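Long-range contacts in CocE/NonD family hydrolase (Staphylococcus aureus subsp. aureus COL, PDB 3III), which probably hydrolyses ester or amide bonds as an alpha/beta-hydrolase of the CocE/NonD family, with a substrate range that remains to be established: residues P92-I97 / K298-Y303; A266-Q271 / L292-R297; N445-G450 / G521-G526; Q340-E345 / N440-N445; D29-G34 / T96-S101. All blocks are in the same frame, centred on the assembly; numbering follows the deposited sequence. Where two conformers were deposited one is given.

Contact 1 of 5, residues P92-I97 / K298-Y303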
# COMPACT_ATOMS: atom_id res chain seq x y z
N PRO A 92 -13.03 -4.24 14.65
CA PRO A 92 -12.50 -5.41 15.35
C PRO A 92 -11.38 -6.12 14.64
O PRO A 92 -10.55 -6.78 15.30
CB PRO A 92 -13.73 -6.31 15.53
CG PRO A 92 -14.73 -5.79 14.61
CD PRO A 92 -14.48 -4.36 14.44
N THR A 93 -11.29 -5.93 13.34
CA THR A 93 -10.35 -6.66 12.50
C THR A 93 -9.01 -5.95 12.31
O THR A 93 -8.19 -6.33 11.48
CB THR A 93 -10.98 -6.85 11.14
OG1 THR A 93 -11.31 -5.55 10.59
CG2 THR A 93 -12.26 -7.75 11.22
N LEU A 94 -8.80 -4.84 13.02
CA LEU A 94 -7.52 -4.09 12.96
C LEU A 94 -6.31 -4.85 13.47
O LEU A 94 -5.18 -4.50 13.11
CB LEU A 94 -7.60 -2.76 13.71
CG LEU A 94 -8.15 -1.59 12.92
CD1 LEU A 94 -8.26 -0.40 13.89
CD2 LEU A 94 -7.26 -1.28 11.70
N GLY A 95 -6.55 -5.85 14.31
CA GLY A 95 -5.49 -6.68 14.80
C GLY A 95 -4.86 -6.12 16.08
O GLY A 95 -5.42 -5.22 16.70
N THR A 96 -3.71 -6.63 16.44
CA THR A 96 -3.07 -6.21 17.69
C THR A 96 -2.00 -5.22 17.44
O THR A 96 -1.00 -5.50 16.76
CB THR A 96 -2.51 -7.42 18.42
OG1 THR A 96 -3.63 -8.30 18.68
CG2 THR A 96 -1.79 -6.95 19.76
N ILE A 97 -2.18 -4.04 18.02
CA ILE A 97 -1.37 -2.87 17.66
C ILE A 97 -0.81 -2.23 18.95
O ILE A 97 -1.40 -1.33 19.50
CB ILE A 97 -2.16 -1.86 16.88
CG1 ILE A 97 -2.78 -2.47 15.59
CG2 ILE A 97 -1.28 -0.65 16.43
CD1 ILE A 97 -3.71 -1.43 14.86
N LYS A 298 -1.97 -8.38 8.78
CA LYS A 298 -2.58 -7.07 8.93
C LYS A 298 -1.52 -5.94 8.97
O LYS A 298 -0.38 -6.14 9.41
CB LYS A 298 -3.49 -7.08 10.19
CG LYS A 298 -4.77 -7.84 10.05
CD LYS A 298 -5.39 -8.22 11.42
CE LYS A 298 -6.57 -9.14 11.32
NZ LYS A 298 -7.78 -8.67 10.55
N GLU A 299 -1.90 -4.75 8.55
CA GLU A 299 -0.98 -3.64 8.22
C GLU A 299 -0.21 -3.05 9.39
O GLU A 299 1.03 -3.23 9.48
CB GLU A 299 -1.75 -2.56 7.45
CG GLU A 299 -1.04 -1.26 7.08
CD GLU A 299 -1.98 -0.27 6.41
OE1 GLU A 299 -3.11 -0.68 6.08
OE2 GLU A 299 -1.66 0.92 6.22
N TRP A 300 -0.92 -2.34 10.26
CA TRP A 300 -0.28 -1.70 11.43
C TRP A 300 0.16 -2.78 12.43
O TRP A 300 1.19 -2.63 13.09
CB TRP A 300 -1.20 -0.68 12.11
CG TRP A 300 -1.50 0.51 11.23
CD1 TRP A 300 -0.69 1.59 11.00
CD2 TRP A 300 -2.68 0.71 10.45
NE1 TRP A 300 -1.30 2.45 10.12
CE2 TRP A 300 -2.50 1.93 9.75
CE3 TRP A 300 -3.86 -0.02 10.26
CZ2 TRP A 300 -3.48 2.46 8.91
CZ3 TRP A 300 -4.82 0.47 9.41
CH2 TRP A 300 -4.62 1.71 8.72
N GLU A 301 -0.59 -3.87 12.55
CA GLU A 301 -0.17 -4.98 13.40
C GLU A 301 1.26 -5.49 13.04
O GLU A 301 2.12 -5.66 13.91
CB GLU A 301 -1.20 -6.08 13.37
CG GLU A 301 -0.73 -7.41 14.08
CD GLU A 301 -1.75 -8.50 13.86
OE1 GLU A 301 -2.88 -8.39 14.46
OE2 GLU A 301 -1.43 -9.44 13.11
N SER A 302 1.52 -5.67 11.75
CA SER A 302 2.78 -6.19 11.34
C SER A 302 3.92 -5.14 11.53
O SER A 302 5.04 -5.52 11.88
CB SER A 302 2.76 -6.69 9.91
OG SER A 302 1.81 -7.73 9.65
N TYR A 303 3.62 -3.85 11.31
CA TYR A 303 4.60 -2.79 11.48
C TYR A 303 5.16 -2.75 12.89
O TYR A 303 6.38 -2.67 13.11
CB TYR A 303 3.96 -1.45 11.14
CG TYR A 303 4.88 -0.29 11.33
CD1 TYR A 303 5.96 -0.12 10.50
CD2 TYR A 303 4.62 0.68 12.31
CE1 TYR A 303 6.81 0.95 10.66
CE2 TYR A 303 5.47 1.76 12.49
CZ TYR A 303 6.58 1.88 11.64
OH TYR A 303 7.41 2.95 11.74
O HOH W 1 -3.38 -3.57 11.49
O HOH W 2 1.62 -5.96 16.55
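Lys298 and Glu301 reach from the start of helix 299-304 to the loop 92-97, Lys298 itself holding the N-cap position of that helix in the hydrolase domain. Two charged side chains grip backbone atoms of the loop. Lys298 NZ donates to Thr93 O at 2.6 Å, approaching 22° out of the carbonyl plane; a bend at chi4 (-60°) brings NZ round to that oxygen, and Glu448 supplies a salt bridge to the same nitrogen. A long lysine suits a place where both must be met. Glu301 accepts Thr96 N at OE1, on the anti lone pair, at 2.8 Å and 162°, while its OE2 is taken by Tyr342 OH. Gly95 CA lies 3.1 Å from Glu301 OE1 and close to Lys298 CD; a CB would collide with both, and at this positive phi also with the preceding carbonyl O. Apolar contacts come from Leu94 and Ile97 on Trp300: Leu94 CD2 lies 3.8 Å from Trp300 CZ3, and Ile97 CD1 rests against Trp300 CB, Ile97 and Trp300 pointing the same way. Trp300 also touches a bound palmitic acid. One water joins Leu94 O to Glu301 N, and another donates to both Thr96 O and Glu301 O, at 2.7 Å each.

Contact 2 of 5, residues A266-Q271 / L292-R297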
# COMPACT_ATOMS: atom_id res chain seq x y z
N ALA A 266 5.72 -4.49 1.53
CA ALA A 266 4.47 -4.69 0.77
C ALA A 266 3.64 -5.78 1.44
O ALA A 266 4.19 -6.64 2.14
CB ALA A 266 4.75 -5.11 -0.69
N SER A 267 2.33 -5.79 1.20
CA SER A 267 1.49 -6.80 1.79
C SER A 267 0.52 -7.30 0.74
O SER A 267 -0.07 -6.52 0.01
CB SER A 267 0.73 -6.26 2.98
OG SER A 267 -0.06 -7.26 3.59
N TRP A 268 0.33 -8.62 0.69
CA TRP A 268 -0.73 -9.20 -0.10
C TRP A 268 -2.13 -8.72 0.36
O TRP A 268 -3.10 -8.86 -0.38
CB TRP A 268 -0.69 -10.72 0.01
CG TRP A 268 0.62 -11.37 -0.13
CD1 TRP A 268 1.15 -12.30 0.70
CD2 TRP A 268 1.55 -11.23 -1.23
NE1 TRP A 268 2.34 -12.76 0.20
CE2 TRP A 268 2.62 -12.11 -0.98
CE3 TRP A 268 1.58 -10.44 -2.38
CZ2 TRP A 268 3.70 -12.25 -1.85
CZ3 TRP A 268 2.67 -10.58 -3.27
CH2 TRP A 268 3.70 -11.50 -2.99
N SER A 269 -2.25 -8.20 1.58
CA SER A 269 -3.54 -7.87 2.21
C SER A 269 -4.09 -6.41 1.94
O SER A 269 -5.13 -6.01 2.49
CB SER A 269 -3.37 -7.99 3.71
OG SER A 269 -2.59 -9.15 4.10
N THR A 270 -3.37 -5.66 1.11
CA THR A 270 -3.67 -4.23 0.89
C THR A 270 -3.90 -3.94 -0.62
O THR A 270 -3.65 -2.82 -1.14
CB THR A 270 -2.58 -3.38 1.52
OG1 THR A 270 -1.36 -3.57 0.81
CG2 THR A 270 -2.36 -3.76 2.99
N GLN A 271 -4.40 -4.94 -1.33
CA GLN A 271 -4.70 -4.80 -2.78
C GLN A 271 -5.85 -3.85 -2.90
O GLN A 271 -6.90 -4.04 -2.25
CB GLN A 271 -5.02 -6.15 -3.41
CG GLN A 271 -3.87 -7.14 -3.39
CD GLN A 271 -4.30 -8.51 -3.95
OE1 GLN A 271 -4.92 -8.60 -5.02
NE2 GLN A 271 -4.09 -9.56 -3.17
N LEU A 292 13.10 -6.00 0.30
CA LEU A 292 11.65 -6.04 0.32
C LEU A 292 11.18 -7.13 1.29
O LEU A 292 11.71 -8.27 1.28
CB LEU A 292 11.13 -6.34 -1.11
CG LEU A 292 9.66 -6.65 -1.30
CD1 LEU A 292 8.86 -5.41 -0.96
CD2 LEU A 292 9.37 -7.14 -2.79
N TYR A 293 10.20 -6.80 2.11
CA TYR A 293 9.57 -7.78 2.99
C TYR A 293 8.07 -7.80 2.66
O TYR A 293 7.43 -6.75 2.68
CB TYR A 293 9.77 -7.35 4.42
CG TYR A 293 9.03 -8.14 5.46
CD1 TYR A 293 9.38 -9.44 5.74
CD2 TYR A 293 7.95 -7.59 6.14
CE1 TYR A 293 8.65 -10.20 6.66
CE2 TYR A 293 7.25 -8.31 7.10
CZ TYR A 293 7.60 -9.60 7.35
OH TYR A 293 6.86 -10.31 8.24
N VAL A 294 7.53 -8.98 2.35
CA VAL A 294 6.10 -9.15 2.01
C VAL A 294 5.42 -10.11 2.95
O VAL A 294 5.83 -11.26 3.09
CB VAL A 294 5.86 -9.59 0.57
CG1 VAL A 294 4.38 -9.39 0.16
CG2 VAL A 294 6.80 -8.84 -0.45
N HIS A 295 4.29 -9.69 3.49
CA HIS A 295 3.46 -10.57 4.32
C HIS A 295 2.01 -10.53 3.90
O HIS A 295 1.57 -9.58 3.22
CB HIS A 295 3.60 -10.18 5.78
CG HIS A 295 3.02 -8.84 6.11
ND1 HIS A 295 1.66 -8.67 6.30
CD2 HIS A 295 3.58 -7.63 6.28
CE1 HIS A 295 1.43 -7.40 6.58
NE2 HIS A 295 2.57 -6.74 6.55
N GLY A 296 1.26 -11.56 4.32
CA GLY A 296 -0.17 -11.66 4.08
C GLY A 296 -1.00 -11.52 5.38
O GLY A 296 -2.05 -12.14 5.53
N ARG A 297 -0.56 -10.61 6.24
CA ARG A 297 -1.18 -10.34 7.54
C ARG A 297 -1.69 -8.89 7.58
O ARG A 297 -1.85 -8.25 6.55
CB ARG A 297 -0.14 -10.61 8.63
CG ARG A 297 0.67 -11.97 8.47
CD ARG A 297 -0.26 -13.11 8.58
NE ARG A 297 0.39 -14.38 8.21
CZ ARG A 297 0.91 -15.27 9.04
NH1 ARG A 297 0.94 -15.05 10.35
NH2 ARG A 297 1.45 -16.38 8.52
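Ala266 and Val294, and after them Ser267 and His295, pair in parallel where strands 262-267 and 290-295 of the beta-alpha-beta unit around helix 275-284 reach their C-terminal ends. Backbone bonds come first: Ala266 N donates to Tyr293 O at 3.1 Å, and His295 N returns a weak bond to Ala266 O. At the strand ends, His295 O accepts from Trp268 N and from Ser267 OG (2.9 Å), which arrive from opposite faces of the carbonyl plane. Ser267 OG, anti to its backbone N (chi1 -177°), also accepts from Ser269 N in an ST turn. Beyond the strands, Ser269 OG donates to Arg297 O at 2.7 Å. Small hydroxyls suit this turn because they can reach main-chain groups at short range. Packing involves two rings. Val294 CG1 sits over the centre of the six-membered ring of Trp268, 3.5 Å from the centroid, while Ser267 CB lies over one face of the His295 ring, toward its rim. The indole nitrogen of Trp268 is bonded to Glu336 O. His295 ND1 accepts Arg297 N in the ring plane at 2.9 Å. That bond helps to fix the rotation of the imidazole, while two donors on His295 O hold its backbone against the turn.

Contact 3 of 5, residues N445-G450 / G521-G526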
# COMPACT_ATOMS: atom_id res chain seq x y z
N ASN A 445 -10.29 -3.50 3.32
CA ASN A 445 -9.36 -2.87 4.23
C ASN A 445 -9.56 -3.57 5.58
O ASN A 445 -10.59 -3.36 6.29
CB ASN A 445 -9.67 -1.33 4.24
CG ASN A 445 -8.72 -0.54 5.10
OD1 ASN A 445 -7.89 -1.15 5.80
ND2 ASN A 445 -8.86 0.81 5.13
N HIS A 446 -8.57 -4.39 5.95
CA HIS A 446 -8.65 -5.27 7.15
C HIS A 446 -9.92 -6.12 7.17
O HIS A 446 -10.58 -6.23 8.19
CB HIS A 446 -8.51 -4.47 8.45
CG HIS A 446 -7.14 -3.90 8.64
ND1 HIS A 446 -6.68 -2.84 7.90
CD2 HIS A 446 -6.12 -4.27 9.44
CE1 HIS A 446 -5.43 -2.59 8.23
NE2 HIS A 446 -5.06 -3.45 9.17
N ILE A 447 -10.30 -6.64 6.01
CA ILE A 447 -11.38 -7.63 5.96
C ILE A 447 -10.76 -9.03 6.07
O ILE A 447 -9.59 -9.20 5.79
CB ILE A 447 -12.29 -7.52 4.70
CG1 ILE A 447 -11.53 -7.88 3.39
CG2 ILE A 447 -12.92 -6.11 4.66
CD1 ILE A 447 -12.52 -7.89 2.11
N GLU A 448 -11.52 -9.95 6.62
CA GLU A 448 -11.03 -11.34 6.81
C GLU A 448 -11.69 -12.34 5.87
O GLU A 448 -11.26 -13.51 5.83
CB GLU A 448 -11.20 -11.77 8.26
CG GLU A 448 -10.40 -10.82 9.20
CD GLU A 448 -10.32 -11.26 10.63
OE1 GLU A 448 -10.98 -12.25 11.05
OE2 GLU A 448 -9.56 -10.58 11.38
N ASN A 449 -12.68 -11.89 5.11
CA ASN A 449 -13.34 -12.75 4.08
C ASN A 449 -12.91 -12.41 2.67
O ASN A 449 -13.70 -12.51 1.73
CB ASN A 449 -14.89 -12.64 4.18
CG ASN A 449 -15.40 -11.23 3.84
OD1 ASN A 449 -14.69 -10.25 3.99
ND2 ASN A 449 -16.63 -11.16 3.30
N GLY A 450 -11.64 -12.03 2.51
CA GLY A 450 -11.11 -11.69 1.24
C GLY A 450 -10.66 -12.88 0.41
O GLY A 450 -10.86 -14.05 0.74
N GLY A 521 -18.96 -5.90 0.93
CA GLY A 521 -18.95 -5.41 2.32
C GLY A 521 -17.60 -4.92 2.77
O GLY A 521 -16.60 -4.94 2.03
N ASN A 522 -17.56 -4.45 3.99
CA ASN A 522 -16.32 -4.07 4.59
C ASN A 522 -16.37 -4.46 6.08
O ASN A 522 -17.33 -5.10 6.54
CB ASN A 522 -16.10 -2.56 4.35
CG ASN A 522 -17.08 -1.67 5.11
OD1 ASN A 522 -17.71 -2.09 6.10
ND2 ASN A 522 -17.19 -0.42 4.67
N SER A 523 -15.37 -4.04 6.85
CA SER A 523 -15.25 -4.41 8.25
C SER A 523 -15.63 -3.28 9.17
O SER A 523 -15.35 -3.37 10.35
CB SER A 523 -13.80 -4.90 8.58
OG SER A 523 -12.77 -4.04 8.10
N THR A 524 -16.25 -2.21 8.63
CA THR A 524 -16.70 -1.07 9.43
C THR A 524 -18.07 -0.59 8.86
O THR A 524 -18.13 0.43 8.17
CB THR A 524 -15.69 0.13 9.39
OG1 THR A 524 -15.52 0.58 8.03
CG2 THR A 524 -14.30 -0.30 9.89
N PRO A 525 -19.15 -1.38 9.09
CA PRO A 525 -20.48 -0.99 8.56
C PRO A 525 -20.80 0.48 8.89
O PRO A 525 -20.55 0.93 10.01
CB PRO A 525 -21.46 -1.97 9.25
CG PRO A 525 -20.61 -3.22 9.59
CD PRO A 525 -19.18 -2.64 9.88
N GLY A 526 -21.29 1.22 7.91
CA GLY A 526 -21.52 2.65 8.05
C GLY A 526 -20.37 3.63 7.80
O GLY A 526 -20.58 4.85 7.85
O HOH W 3 -13.09 -2.40 5.45
O HOH W 4 -15.93 -8.13 6.10
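Ser523 OG lies among several polar groups where the loop 521-526 meets the G1 beta bulge formed by His446 and Ile447 opposite Asp443, in the C-terminal non-catalytic domain. It stands 3.1 Å from His446 O and 2.9 Å from Asn445 O. Trp91 NE1 donates to Ser523 OG, and Thr93 OG1 is hydrogen-bonded to His446 O and makes a weak bond with Ser523 OG. Serine suits the place: its OG lies between the backbone N and the carbonyl carbon (chi1 48°), and its short side chain lets the loop come close to the bulge. A water extends the link, donating to Asn445 O at 2.8 Å and accepting from Ser523 N. Apolar contact is slight. Ile447 CG2 comes 3.9 Å from Ser523 N and also touches Asn522 CA. Each segment is also braced internally. Asn522 OD1 accepts from Thr524 N in an Asx turn, the donor standing well above the carbonyl plane, which turns the chain at Ser523. Across from it, Asn445 follows a cis peptide bond, and its ND2 is held by Thr529 O. The other end of that amide steadies the histidine: His446 ND1 donates to Asn445 OD1 at 3.0 Å, nearly along the C=O axis and in the plane of the imidazole.

Contact 4 of 5, residues Q340-E345 / N440-N445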
# COMPACT_ATOMS: atom_id res chain seq x y z
N GLN A 340 -3.65 -20.49 4.30
CA GLN A 340 -4.94 -20.10 4.84
C GLN A 340 -4.78 -18.75 5.58
O GLN A 340 -3.67 -18.19 5.64
CB GLN A 340 -5.53 -21.16 5.80
CG GLN A 340 -5.80 -22.54 5.22
CD GLN A 340 -7.29 -22.82 4.89
OE1 GLN A 340 -8.25 -22.24 5.49
NE2 GLN A 340 -7.51 -23.74 3.91
N PHE A 341 -5.87 -18.27 6.17
CA PHE A 341 -5.90 -17.00 6.91
C PHE A 341 -4.89 -17.14 8.04
O PHE A 341 -5.02 -18.04 8.92
CB PHE A 341 -7.34 -16.72 7.45
CG PHE A 341 -7.45 -15.52 8.33
CD1 PHE A 341 -7.70 -14.28 7.82
CD2 PHE A 341 -7.26 -15.65 9.69
CE1 PHE A 341 -7.75 -13.15 8.64
CE2 PHE A 341 -7.28 -14.53 10.53
CZ PHE A 341 -7.57 -13.27 10.00
N TYR A 342 -3.90 -16.24 8.07
CA TYR A 342 -2.86 -16.28 9.16
C TYR A 342 -2.14 -17.62 9.26
O TYR A 342 -1.71 -18.05 10.37
CB TYR A 342 -3.49 -15.85 10.49
CG TYR A 342 -3.31 -14.36 10.69
CD1 TYR A 342 -3.90 -13.43 9.81
CD2 TYR A 342 -2.47 -13.87 11.71
CE1 TYR A 342 -3.71 -12.05 9.96
CE2 TYR A 342 -2.26 -12.47 11.85
CZ TYR A 342 -2.95 -11.58 11.00
OH TYR A 342 -2.75 -10.19 11.13
N LYS A 343 -1.98 -18.26 8.11
CA LYS A 343 -1.22 -19.53 8.05
C LYS A 343 -0.45 -19.49 6.74
O LYS A 343 -1.03 -19.49 5.64
CB LYS A 343 -2.10 -20.74 8.08
CG LYS A 343 -1.33 -22.06 8.04
CD LYS A 343 -2.24 -23.23 7.70
CE LYS A 343 -1.50 -24.58 7.72
NZ LYS A 343 -0.57 -24.68 6.57
N GLY A 344 0.86 -19.48 6.84
CA GLY A 344 1.72 -19.52 5.64
C GLY A 344 3.17 -19.74 5.97
O GLY A 344 3.51 -19.91 7.15
N GLU A 345 4.02 -19.73 4.96
CA GLU A 345 5.43 -20.02 5.14
C GLU A 345 6.20 -18.85 4.52
O GLU A 345 5.87 -18.39 3.42
CB GLU A 345 5.73 -21.34 4.41
CG GLU A 345 7.17 -21.64 4.25
CD GLU A 345 7.48 -22.99 3.52
OE1 GLU A 345 6.61 -23.61 2.85
OE2 GLU A 345 8.65 -23.37 3.63
N ASN A 440 -10.55 -18.06 2.59
CA ASN A 440 -10.43 -16.61 2.73
C ASN A 440 -9.07 -16.15 3.22
O ASN A 440 -8.39 -16.86 3.97
CB ASN A 440 -11.53 -16.09 3.65
CG ASN A 440 -12.91 -16.22 3.05
OD1 ASN A 440 -13.81 -16.72 3.70
ND2 ASN A 440 -13.10 -15.75 1.80
N PHE A 441 -8.72 -14.91 2.89
CA PHE A 441 -7.46 -14.31 3.29
C PHE A 441 -7.70 -12.90 3.74
O PHE A 441 -8.68 -12.28 3.31
CB PHE A 441 -6.43 -14.32 2.14
CG PHE A 441 -6.00 -15.71 1.69
CD1 PHE A 441 -5.08 -16.46 2.44
CD2 PHE A 441 -6.56 -16.29 0.56
CE1 PHE A 441 -4.70 -17.71 2.06
CE2 PHE A 441 -6.19 -17.55 0.18
CZ PHE A 441 -5.26 -18.28 0.89
N PRO A 442 -6.80 -12.36 4.59
CA PRO A 442 -6.83 -10.94 4.84
C PRO A 442 -6.81 -10.16 3.49
O PRO A 442 -6.05 -10.49 2.58
CB PRO A 442 -5.54 -10.70 5.67
CG PRO A 442 -5.23 -12.05 6.25
CD PRO A 442 -5.60 -12.97 5.20
N ASP A 443 -7.59 -9.09 3.43
CA ASP A 443 -7.78 -8.35 2.19
C ASP A 443 -8.13 -6.94 2.61
O ASP A 443 -8.18 -6.62 3.79
CB ASP A 443 -8.88 -9.05 1.37
CG ASP A 443 -8.80 -8.78 -0.13
OD1 ASP A 443 -8.24 -7.76 -0.58
OD2 ASP A 443 -9.35 -9.63 -0.87
N PHE A 444 -8.30 -6.06 1.65
CA PHE A 444 -8.52 -4.62 1.98
C PHE A 444 -10.00 -4.34 2.34
O PHE A 444 -10.91 -4.86 1.70
CB PHE A 444 -8.09 -3.78 0.81
CG PHE A 444 -8.10 -2.30 1.10
CD1 PHE A 444 -9.02 -1.50 0.50
CD2 PHE A 444 -7.19 -1.75 1.98
CE1 PHE A 444 -9.02 -0.11 0.73
CE2 PHE A 444 -7.18 -0.41 2.23
CZ PHE A 444 -8.13 0.40 1.62
N ASN A 445 -10.29 -3.50 3.32
CA ASN A 445 -9.36 -2.87 4.23
C ASN A 445 -9.56 -3.57 5.58
O ASN A 445 -10.59 -3.36 6.29
CB ASN A 445 -9.67 -1.33 4.24
CG ASN A 445 -8.72 -0.54 5.10
OD1 ASN A 445 -7.89 -1.15 5.80
ND2 ASN A 445 -8.86 0.81 5.13
O HOH W 5 -8.53 -19.23 5.42
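A type II beta turn from Gln340 to Lys343, the hairpin bend between strands 333-338 and 343-349, packs against the short edge strand 441-443. No direct hydrogen bond joins the two; aromatic and proline carbons do most of the work. Phe341, with CG anti to the backbone N (chi1 174°), sets its ring beside Pro442, CD1 lying 3.6 Å from Pro442 CD. Pro442 CG also meets the edge of the Tyr342 ring, near its plane, 4.0 Å from Tyr342 CE1. Pro442 thus touches both rings, and Tyr342 CD1 stands 3.6 Å above the Phe341 plane, over the rim. Rigid, apolar proline suits this place, its CG and CD touching the ring carbons. The Phe441 ring reaches the turn's backbone at Gln340, with Phe441 CE1 3.7 Å from Gln340 CA. Water supplies the polar link: it accepts from Phe341 N at 2.9 Å and donates to Gln340 OE1 and to Asn440 O, so the amide and two oxygens share one bridging molecule. Besides its bond to Glu301, Tyr342 OH is hydrogen-bonded to Lys298 N, and its ring makes a cation-pi contact with Arg297. The turn therefore sits between the start of helix 299-304 on one side and strand 441-443 on another, with strand 447-458 next to the latter and its Val452 touching Phe441.

Contact 5 of 5, residues D29-G34 / T96-S101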
# COMPACT_ATOMS: atom_id res chain seq x y z
N ASP A 29 5.39 5.39 28.24
CA ASP A 29 4.93 4.03 28.50
C ASP A 29 5.41 3.14 27.34
O ASP A 29 4.67 2.82 26.44
CB ASP A 29 3.41 3.96 28.64
CG ASP A 29 2.65 4.71 27.50
OD1 ASP A 29 3.09 5.73 26.94
OD2 ASP A 29 1.63 4.25 27.12
N SER A 30 6.69 2.79 27.34
CA SER A 30 7.23 1.99 26.26
C SER A 30 6.64 0.56 26.32
O SER A 30 6.53 -0.02 27.37
CB SER A 30 8.77 1.90 26.33
OG SER A 30 9.23 0.93 25.39
N VAL A 31 6.27 0.04 25.16
CA VAL A 31 5.74 -1.32 24.98
C VAL A 31 6.82 -2.39 25.28
O VAL A 31 6.52 -3.48 25.75
CB VAL A 31 5.19 -1.40 23.48
CG1 VAL A 31 5.13 -2.80 22.92
CG2 VAL A 31 3.85 -0.71 23.45
N GLN A 32 8.08 -2.08 24.91
CA GLN A 32 9.19 -3.01 25.01
C GLN A 32 10.00 -2.83 26.29
O GLN A 32 10.52 -3.78 26.83
CB GLN A 32 10.12 -2.81 23.79
CG GLN A 32 9.38 -2.98 22.47
CD GLN A 32 8.68 -1.73 21.92
OE1 GLN A 32 8.91 -0.58 22.39
NE2 GLN A 32 7.83 -1.95 20.88
N TYR A 33 10.13 -1.57 26.74
CA TYR A 33 11.15 -1.20 27.67
C TYR A 33 10.64 -0.48 28.94
O TYR A 33 11.39 0.27 29.58
CB TYR A 33 12.19 -0.29 26.98
CG TYR A 33 12.72 -0.85 25.67
CD1 TYR A 33 13.33 -2.11 25.62
CD2 TYR A 33 12.63 -0.12 24.47
CE1 TYR A 33 13.85 -2.61 24.48
CE2 TYR A 33 13.18 -0.60 23.31
CZ TYR A 33 13.76 -1.85 23.29
OH TYR A 33 14.31 -2.34 22.11
N GLY A 34 9.38 -0.66 29.27
CA GLY A 34 8.83 -0.13 30.52
C GLY A 34 8.78 1.41 30.57
O GLY A 34 8.66 2.07 29.54
N THR A 96 -3.71 -6.63 16.44
CA THR A 96 -3.07 -6.21 17.69
C THR A 96 -2.00 -5.22 17.44
O THR A 96 -1.00 -5.50 16.76
CB THR A 96 -2.51 -7.42 18.42
OG1 THR A 96 -3.63 -8.30 18.68
CG2 THR A 96 -1.79 -6.95 19.76
N ILE A 97 -2.18 -4.04 18.02
CA ILE A 97 -1.37 -2.87 17.66
C ILE A 97 -0.81 -2.23 18.95
O ILE A 97 -1.40 -1.33 19.50
CB ILE A 97 -2.16 -1.86 16.88
CG1 ILE A 97 -2.78 -2.47 15.59
CG2 ILE A 97 -1.28 -0.65 16.43
CD1 ILE A 97 -3.71 -1.43 14.86
N PRO A 98 0.32 -2.74 19.46
CA PRO A 98 0.82 -2.20 20.72
C PRO A 98 1.75 -1.01 20.50
O PRO A 98 2.77 -1.14 19.81
CB PRO A 98 1.58 -3.38 21.29
CG PRO A 98 2.08 -4.12 20.10
CD PRO A 98 1.02 -3.98 19.08
N THR A 99 1.41 0.14 21.08
CA THR A 99 2.29 1.30 21.00
C THR A 99 2.22 2.08 22.30
O THR A 99 1.27 1.89 23.09
CB THR A 99 1.97 2.24 19.83
OG1 THR A 99 0.80 3.00 20.17
CG2 THR A 99 1.77 1.52 18.56
N SER A 100 3.24 2.92 22.54
CA SER A 100 3.12 3.90 23.60
C SER A 100 2.05 4.95 23.27
O SER A 100 1.63 5.15 22.13
CB SER A 100 4.41 4.62 23.84
OG SER A 100 4.70 5.49 22.78
N SER A 101 1.68 5.70 24.28
CA SER A 101 0.70 6.77 24.10
C SER A 101 1.26 7.99 23.32
O SER A 101 0.54 8.98 23.05
CB SER A 101 0.12 7.12 25.47
OG SER A 101 1.16 7.56 26.34
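Asp29 carries the polar part of this contact, its carboxylate receiving the backbone and side chain of Ser101. Ser101 N donates to OD1 of Asp29 at 3.0 Å, nearly straight at 164°, and also to Asp29 OD2 at 3.2 Å, meeting both oxygens on their syn sides. Ser101 OG adds a shorter bond to Asp29 OD1, 2.7 Å, from above the carboxylate plane and from the face opposite to the amide. OD1 thus has two donors and OD2 one. Placing the aspartate CG between its backbone N and carbonyl carbon (chi1 48°) brings the carboxylate to Ser101, and an acid with two oxygens suits a neighbour that offers an N-H and a hydroxyl. Next door, Ser100 CB packs on Asp29 O, while Ser100 OG is engaged by Asp109, Thr103 and Phe102 N. Ser30 OG turns inward to its own segment, accepting Tyr33 N at 3.0 Å and Gln32 N, and it is bonded to Gly111 O as well. Apolar cover comes from Val31, whose CG2 is 3.4 Å from Thr99 C and whose CG1 touches Pro98 CB; the two methyls of valine reach proline and backbone at once. The Ser30 pattern is that of an ST motif with an ST turn, here shaping the bend between strand 22-30 and strand 36-47.

In the fold
From the N terminus, contact 5 comes first, closing a loop of about 60 residues between edge strand 22-30 and the loop 96-101. Contact 1 begins on that same loop, sharing Thr96 and Ile97, and closes some 200 residues later on helix 299-304. Nested inside it is contact 2, closing about 20 residues between neighbouring strands of the large mixed sheet. Contacts 4 and 3 follow in series and share Asn445, closing about 95 and 70 residues; they tie the last hairpin of that sheet and the loop 521-526 to strands 441-443 and 447-458. The Lys298-Glu448 salt bridge and the Glu301-Tyr342 hydrogen bond join contact 1 to contacts 3 and 4, so the start of helix 299-304 links both.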